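Local coordinates for tubulin-like protein CetZ2 (Haloferax volcanii, PDB 4B45) that binds GTP, belongs to the tubulin/FtsZ-like CetZ family of cytoskeletal GTPases and takes part in controlling archaeal cell shape, at residues 30-35 with 91-96; 213-218 with 297-302. All coordinates share one frame; numbering follows the deposited sequence.

Contact 1 (30-35 with 91-96); sequences AVLDAV and TAEAES
With chi1 at -61°, L32 sets CG anti to its own carbonyl carbon, and a chi2 of -163° then carries CD1 to the turn formed by T91-A94, where it meets T91, E93 and A94. T91 answers with chi1 near +71°, which lodges OG1 between its backbone N and carbonyl carbon and presents that oxygen to the leucine. The evidence for a single-methyl contact is direct: L32 CD1 lies 3.6 Å from E93 CB, 3.7 Å from T91 OG1 and 3.8 Å from A94 N. The leucine and glutamate side chains cross at about a right angle, and the methyl meets E93 at CB rather than at the carboxylate, L32 CD1 to E93 OE1 being 4.1 Å. No hydrogen bond joins the segments, and the buried surface is a modest 118 Å², in keeping with van der Waals packing at a partly exposed border. Two weak bonds accompany the fold of the turn: E93 N to T91 OG1 at 3.4 Å, and A94 N to T91 O at 3.3 Å. L32 is backbone-bonded to T3 and A94 packs on V4, both in strand 3-8. The arrangement is a type I beta turn, T91 to A94, leading into strand 96-102 and packed against the start of strand 31-38 in the Rossmann-like GTPase domain of the tubulin/FtsZ fold.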
ATOM      1  N   ALA A  30      -0.213  13.665  -6.325  1.00 41.44           N
ATOM      2  CA  ALA A  30      -1.348  12.919  -5.800  1.00 42.69           C
ATOM      3  C   ALA A  30      -1.332  12.945  -4.287  1.00 47.69           C
ATOM      4  O   ALA A  30      -2.371  12.848  -3.645  1.00 51.68           O
ATOM      5  CB  ALA A  30      -1.309  11.461  -6.303  1.00 38.90           C
ATOM      6  N   VAL A  31      -0.136  13.059  -3.721  1.00 50.40           N
ATOM      7  CA  VAL A  31       0.029  13.104  -2.276  1.00 44.48           C
ATOM      8  C   VAL A  31      -0.068  14.552  -1.848  1.00 45.70           C
ATOM      9  O   VAL A  31       0.807  15.355  -2.170  1.00 46.08           O
ATOM     10  CB  VAL A  31       1.383  12.513  -1.863  1.00 45.46           C
ATOM     11  CG1 VAL A  31       1.628  12.721  -0.390  1.00 46.05           C
ATOM     12  CG2 VAL A  31       1.440  11.030  -2.218  1.00 45.83           C
ATOM     13  N   LEU A  32      -1.157  14.901  -1.166  1.00 41.95           N
ATOM     14  CA  LEU A  32      -1.395  16.291  -0.805  1.00 48.63           C
ATOM     15  C   LEU A  32      -0.588  16.656   0.431  1.00 49.49           C
ATOM     16  O   LEU A  32      -0.191  17.803   0.609  1.00 54.03           O
ATOM     17  CB  LEU A  32      -2.885  16.558  -0.565  1.00 50.50           C
ATOM     18  CG  LEU A  32      -3.842  16.336  -1.742  1.00 52.02           C
ATOM     19  CD1 LEU A  32      -5.164  17.033  -1.460  1.00 57.56           C
ATOM     20  CD2 LEU A  32      -3.237  16.847  -3.040  1.00 50.45           C
ATOM     21  N   ASP A  33      -0.339  15.672   1.280  1.00 50.82           N
ATOM     22  CA  ASP A  33       0.457  15.897   2.475  1.00 54.47           C
ATOM     23  C   ASP A  33       0.864  14.561   3.048  1.00 48.83           C
ATOM     24  O   ASP A  33       0.312  13.528   2.671  1.00 46.83           O
ATOM     25  CB  ASP A  33      -0.335  16.691   3.512  1.00 58.13           C
ATOM     26  CG  ASP A  33       0.559  17.486   4.431  1.00 75.34           C
ATOM     27  OD1 ASP A  33       1.530  16.915   4.975  1.00 80.14           O
ATOM     28  OD2 ASP A  33       0.299  18.691   4.600  1.00 84.75           O
ATOM     29  N   ALA A  34       1.838  14.589   3.948  1.00 43.44           N
ATOM     30  CA  ALA A  34       2.339  13.384   4.606  1.00 44.27           C
ATOM     31  C   ALA A  34       2.803  13.759   6.004  1.00 44.28           C
ATOM     32  O   ALA A  34       3.489  14.761   6.181  1.00 48.80           O
ATOM     33  CB  ALA A  34       3.498  12.788   3.821  1.00 40.07           C
ATOM     34  N   VAL A  35       2.395  12.974   6.994  1.00 42.40           N
ATOM     35  CA  VAL A  35       2.767  13.218   8.379  1.00 49.15           C
ATOM     36  C   VAL A  35       3.201  11.899   8.999  1.00 42.49           C
ATOM     37  O   VAL A  35       2.573  10.871   8.764  1.00 46.04           O
ATOM     38  CB  VAL A  35       1.569  13.738   9.190  1.00 51.05           C
ATOM     39  CG1 VAL A  35       2.002  14.126  10.600  1.00 51.09           C
ATOM     40  CG2 VAL A  35       0.950  14.917   8.507  1.00 54.17           C
ATOM     41  N   THR A  91      -6.966  18.442   3.462  1.00 66.93           N
ATOM     42  CA  THR A  91      -7.717  19.544   2.900  1.00 70.49           C
ATOM     43  C   THR A  91      -8.979  19.013   2.242  1.00 72.01           C
ATOM     44  O   THR A  91      -9.278  17.820   2.328  1.00 73.32           O
ATOM     45  CB  THR A  91      -6.885  20.355   1.895  1.00 69.01           C
ATOM     46  OG1 THR A  91      -6.685  19.584   0.698  1.00 71.79           O
ATOM     47  CG2 THR A  91      -5.540  20.751   2.516  1.00 56.32           C
ATOM     48  N   ALA A  92      -9.709  19.910   1.587  1.00 68.86           N
ATOM     49  CA  ALA A  92     -10.971  19.579   0.948  1.00 66.09           C
ATOM     50  C   ALA A  92     -10.738  18.718  -0.276  1.00 61.71           C
ATOM     51  O   ALA A  92     -11.597  17.932  -0.678  1.00 65.07           O
ATOM     52  CB  ALA A  92     -11.695  20.856   0.554  1.00 77.10           C
ATOM     53  N   GLU A  93      -9.565  18.879  -0.869  1.00 58.70           N
ATOM     54  CA  GLU A  93      -9.224  18.169  -2.086  1.00 60.94           C
ATOM     55  C   GLU A  93      -8.928  16.696  -1.861  1.00 54.77           C
ATOM     56  O   GLU A  93      -8.839  15.941  -2.821  1.00 50.49           O
ATOM     57  CB  GLU A  93      -8.037  18.840  -2.769  1.00 71.94           C
ATOM     58  CG  GLU A  93      -8.367  20.195  -3.354  1.00 89.67           C
ATOM     59  CD  GLU A  93      -7.135  21.054  -3.536  1.00105.83           C
ATOM     60  OE1 GLU A  93      -6.103  20.753  -2.888  1.00104.08           O
ATOM     61  OE2 GLU A  93      -7.202  22.029  -4.320  1.00115.64           O
ATOM     62  N   ALA A  94      -8.784  16.280  -0.605  1.00 48.86           N
ATOM     63  CA  ALA A  94      -8.395  14.896  -0.315  1.00 50.63           C
ATOM     64  C   ALA A  94      -9.484  13.905  -0.726  1.00 52.10           C
ATOM     65  O   ALA A  94     -10.662  14.099  -0.420  1.00 54.72           O
ATOM     66  CB  ALA A  94      -8.037  14.730   1.167  1.00 42.13           C
ATOM     67  N   GLU A  95      -9.097  12.845  -1.423  1.00 46.86           N
ATOM     68  CA  GLU A  95     -10.079  11.880  -1.893  1.00 47.88           C
ATOM     69  C   GLU A  95     -10.042  10.598  -1.082  1.00 48.71           C
ATOM     70  O   GLU A  95     -10.923   9.741  -1.192  1.00 48.05           O
ATOM     71  CB  GLU A  95      -9.883  11.612  -3.380  1.00 49.37           C
ATOM     72  CG  GLU A  95     -10.310  12.798  -4.225  1.00 52.12           C
ATOM     73  CD  GLU A  95      -9.942  12.656  -5.686  1.00 57.24           C
ATOM     74  OE1 GLU A  95      -8.789  12.271  -5.982  1.00 55.02           O
ATOM     75  OE2 GLU A  95     -10.804  12.955  -6.538  1.00 65.82           O
ATOM     76  N   SER A  96      -9.014  10.487  -0.249  1.00 45.31           N
ATOM     77  CA  SER A  96      -8.829   9.324   0.592  1.00 39.11           C
ATOM     78  C   SER A  96      -7.756   9.655   1.621  1.00 43.36           C
ATOM     79  O   SER A  96      -7.053  10.661   1.479  1.00 41.29           O
ATOM     80  CB  SER A  96      -8.399   8.126  -0.256  1.00 42.25           C
ATOM     81  OG  SER A  96      -7.139   8.363  -0.850  1.00 44.96           O
TER

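Contact 2 (213-218 with 297-302); sequences VINTLR and QVRGGD
N215 and R299 meet obliquely, the CB of N215, not its amide, lying over one face of the guanidinium of R299. N215 CB sits above the centre of that group, 3.5 Å from R299 CZ, whereas the amide plane is turned 69° from the guanidinium plane, which rules out a parallel amide stack. Extended from CG to NE, R299 runs past T216 in the opposite sense, and its CD comes within 4.2 Å of T216 OG1. A water in the plane of the guanidinium, at its edge, ties the segments together: it accepts from R299 NH1 at 3.0 Å and donates to T216 OG1 at 2.8 Å and to Q297 O at 3.0 Å. T216 OG1 is also bonded to E212 O, one turn earlier in the helix, and R299 NE has a long, weak ion pair with E212. R218 NH2 lies 4.4 Å from R299 NH2, a close approach of like charges with no bond between them. With an alanine at R299 the flat group against N215 CB is gone, and the water, without its NH1 donor, would probably be held less firmly between T216 and Q297. In this helix-on-sheet packing of the CetZ C-terminal domain, T216 of helix 210-217 rests against L267 and L315, and R299 reaches the helix from the outermost strand 298-304.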
ATOM      1  N   VAL A 213     -10.903   3.290  -8.371  1.00 39.08           N
ATOM      2  CA  VAL A 213     -10.105   2.832  -7.226  1.00 41.49           C
ATOM      3  C   VAL A 213     -11.002   2.683  -5.999  1.00 45.93           C
ATOM      4  O   VAL A 213     -10.975   1.653  -5.312  1.00 44.26           O
ATOM      5  CB  VAL A 213      -8.930   3.796  -6.942  1.00 43.51           C
ATOM      6  CG1 VAL A 213      -8.185   3.404  -5.677  1.00 39.92           C
ATOM      7  CG2 VAL A 213      -7.968   3.824  -8.131  1.00 43.68           C
ATOM      8  N   ILE A 214     -11.826   3.699  -5.756  1.00 47.38           N
ATOM      9  CA  ILE A 214     -12.727   3.699  -4.612  1.00 42.60           C
ATOM     10  C   ILE A 214     -13.724   2.547  -4.663  1.00 44.38           C
ATOM     11  O   ILE A 214     -13.963   1.867  -3.665  1.00 37.39           O
ATOM     12  CB  ILE A 214     -13.485   5.031  -4.507  1.00 46.79           C
ATOM     13  CG1 ILE A 214     -12.481   6.171  -4.323  1.00 48.41           C
ATOM     14  CG2 ILE A 214     -14.508   4.985  -3.361  1.00 42.45           C
ATOM     15  CD1 ILE A 214     -13.088   7.493  -3.910  1.00 44.40           C
ATOM     16  N   ASN A 215     -14.303   2.314  -5.832  1.00 42.99           N
ATOM     17  CA  ASN A 215     -15.266   1.231  -5.973  1.00 40.26           C
ATOM     18  C   ASN A 215     -14.637  -0.167  -5.940  1.00 41.20           C
ATOM     19  O   ASN A 215     -15.281  -1.146  -5.552  1.00 47.16           O
ATOM     20  CB  ASN A 215     -16.132   1.462  -7.209  1.00 38.18           C
ATOM     21  CG  ASN A 215     -17.049   2.652  -7.032  1.00 48.19           C
ATOM     22  OD1 ASN A 215     -17.126   3.219  -5.933  1.00 47.00           O
ATOM     23  ND2 ASN A 215     -17.753   3.040  -8.093  1.00 44.21           N
ATOM     24  N   THR A 216     -13.373  -0.256  -6.322  1.00 38.60           N
ATOM     25  CA  THR A 216     -12.638  -1.505  -6.180  1.00 45.02           C
ATOM     26  C   THR A 216     -12.407  -1.856  -4.703  1.00 47.05           C
ATOM     27  O   THR A 216     -12.584  -3.007  -4.289  1.00 46.44           O
ATOM     28  CB  THR A 216     -11.291  -1.448  -6.943  1.00 46.71           C
ATOM     29  OG1 THR A 216     -11.545  -1.211  -8.338  1.00 51.72           O
ATOM     30  CG2 THR A 216     -10.527  -2.756  -6.796  1.00 37.60           C
ATOM     31  N   LEU A 217     -12.028  -0.857  -3.910  1.00 48.68           N
ATOM     32  CA  LEU A 217     -11.746  -1.062  -2.489  1.00 45.67           C
ATOM     33  C   LEU A 217     -12.996  -1.046  -1.606  1.00 51.74           C
ATOM     34  O   LEU A 217     -12.925  -1.382  -0.421  1.00 47.91           O
ATOM     35  CB  LEU A 217     -10.763  -0.002  -1.998  1.00 47.71           C
ATOM     36  CG  LEU A 217      -9.400  -0.127  -2.673  1.00 49.44           C
ATOM     37  CD1 LEU A 217      -8.501   1.034  -2.329  1.00 43.48           C
ATOM     38  CD2 LEU A 217      -8.764  -1.477  -2.291  1.00 46.31           C
ATOM     39  N   ARG A 218     -14.133  -0.677  -2.200  1.00 43.93           N
ATOM     40  CA  ARG A 218     -15.377  -0.448  -1.470  1.00 52.74           C
ATOM     41  C   ARG A 218     -15.878  -1.672  -0.703  1.00 55.53           C
ATOM     42  O   ARG A 218     -16.524  -1.543   0.338  1.00 59.07           O
ATOM     43  CB  ARG A 218     -16.454   0.040  -2.443  1.00 56.78           C
ATOM     44  CG  ARG A 218     -17.647   0.710  -1.784  1.00 66.59           C
ATOM     45  CD  ARG A 218     -18.457   1.509  -2.808  1.00 66.56           C
ATOM     46  NE  ARG A 218     -19.000   0.669  -3.875  1.00 69.83           N
ATOM     47  CZ  ARG A 218     -19.592   1.146  -4.970  1.00 74.49           C
ATOM     48  NH1 ARG A 218     -19.705   2.456  -5.144  1.00 83.00           N
ATOM     49  NH2 ARG A 218     -20.068   0.319  -5.895  1.00 63.24           N
ATOM     50  N   GLN A 297     -16.886  -7.924 -10.551  1.00 41.26           N
ATOM     51  CA  GLN A 297     -16.646  -6.484 -10.541  1.00 52.07           C
ATOM     52  C   GLN A 297     -15.231  -6.156 -10.971  1.00 50.61           C
ATOM     53  O   GLN A 297     -14.469  -5.564 -10.203  1.00 52.50           O
ATOM     54  CB  GLN A 297     -16.858  -5.907  -9.144  1.00 57.49           C
ATOM     55  CG  GLN A 297     -18.167  -6.258  -8.480  1.00 69.36           C
ATOM     56  CD  GLN A 297     -18.296  -5.576  -7.133  1.00 82.32           C
ATOM     57  OE1 GLN A 297     -18.160  -6.210  -6.081  1.00 84.75           O
ATOM     58  NE2 GLN A 297     -18.532  -4.265  -7.158  1.00 84.18           N
ATOM     59  N   VAL A 298     -14.875  -6.558 -12.186  1.00 39.56           N
ATOM     60  CA  VAL A 298     -13.587  -6.212 -12.753  1.00 42.48           C
ATOM     61  C   VAL A 298     -13.742  -4.944 -13.567  1.00 44.18           C
ATOM     62  O   VAL A 298     -14.496  -4.906 -14.549  1.00 47.80           O
ATOM     63  CB  VAL A 298     -13.031  -7.338 -13.657  1.00 43.89           C
ATOM     64  CG1 VAL A 298     -11.791  -6.854 -14.394  1.00 39.96           C
ATOM     65  CG2 VAL A 298     -12.718  -8.573 -12.836  1.00 49.61           C
ATOM     66  N   ARG A 299     -13.040  -3.905 -13.137  1.00 43.33           N
ATOM     67  CA  ARG A 299     -13.020  -2.619 -13.826  1.00 39.03           C
ATOM     68  C   ARG A 299     -11.693  -2.467 -14.554  1.00 40.51           C
ATOM     69  O   ARG A 299     -10.706  -3.149 -14.234  1.00 38.81           O
ATOM     70  CB  ARG A 299     -13.178  -1.474 -12.809  1.00 35.02           C
ATOM     71  CG  ARG A 299     -14.551  -1.427 -12.145  1.00 39.13           C
ATOM     72  CD  ARG A 299     -14.618  -0.392 -11.016  1.00 42.51           C
ATOM     73  NE  ARG A 299     -16.003  -0.059 -10.710  1.00 40.59           N
ATOM     74  CZ  ARG A 299     -16.780  -0.759  -9.888  1.00 38.86           C
ATOM     75  NH1 ARG A 299     -16.304  -1.828  -9.264  1.00 40.23           N
ATOM     76  NH2 ARG A 299     -18.036  -0.385  -9.694  1.00 43.38           N
ATOM     77  N   GLY A 300     -11.641  -1.549 -15.507  1.00 42.81           N
ATOM     78  CA  GLY A 300     -10.405  -1.356 -16.240  1.00 45.08           C
ATOM     79  C   GLY A 300     -10.259   0.034 -16.807  1.00 49.28           C
ATOM     80  O   GLY A 300     -11.245   0.712 -17.067  1.00 56.57           O
ATOM     81  N   GLY A 301      -9.017   0.451 -17.008  1.00 43.20           N
ATOM     82  CA  GLY A 301      -8.747   1.736 -17.615  1.00 45.46           C
ATOM     83  C   GLY A 301      -7.291   1.819 -18.004  1.00 42.68           C
ATOM     84  O   GLY A 301      -6.478   1.002 -17.568  1.00 49.02           O
ATOM     85  N   ASP A 302      -6.952   2.801 -18.826  1.00 41.97           N
ATOM     86  CA  ASP A 302      -5.573   2.948 -19.275  1.00 49.33           C
ATOM     87  C   ASP A 302      -4.966   4.236 -18.747  1.00 52.98           C
ATOM     88  O   ASP A 302      -5.642   5.254 -18.638  1.00 55.02           O
ATOM     89  CB  ASP A 302      -5.484   2.902 -20.806  1.00 54.06           C
ATOM     90  CG  ASP A 302      -5.896   1.554 -21.373  1.00 64.81           C
ATOM     91  OD1 ASP A 302      -6.142   0.619 -20.570  1.00 63.67           O
ATOM     92  OD2 ASP A 302      -5.984   1.434 -22.620  1.00 69.94           O
TER
HETATM   93  O   HOH W   1     -13.571  -2.945  -9.158  1.00 39.44           O

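In the fold
Both segments of contact 1 precede both of contact 2 in sequence; the first pair belongs to the GTPase domain family, the second to the CetZ C-terminal family. Their centres are about 20 Å apart, and each lies about 16 Å from the chain centre. One mixed sheet serves both: strand 31-38 is next to its edge strand 50-53, while strand 298-304 forms the other edge. This continuous sheet is the main evidence that the two parts are joined. Segments 91-96 and 213-218 add a small packing contact, E95 O lying 4.1 Å from I214 CD1, and M1 packs against both S96 and I214. Through N215 and T216, helix 210-217 also meets strand 298-304, away from the GTP-binding site.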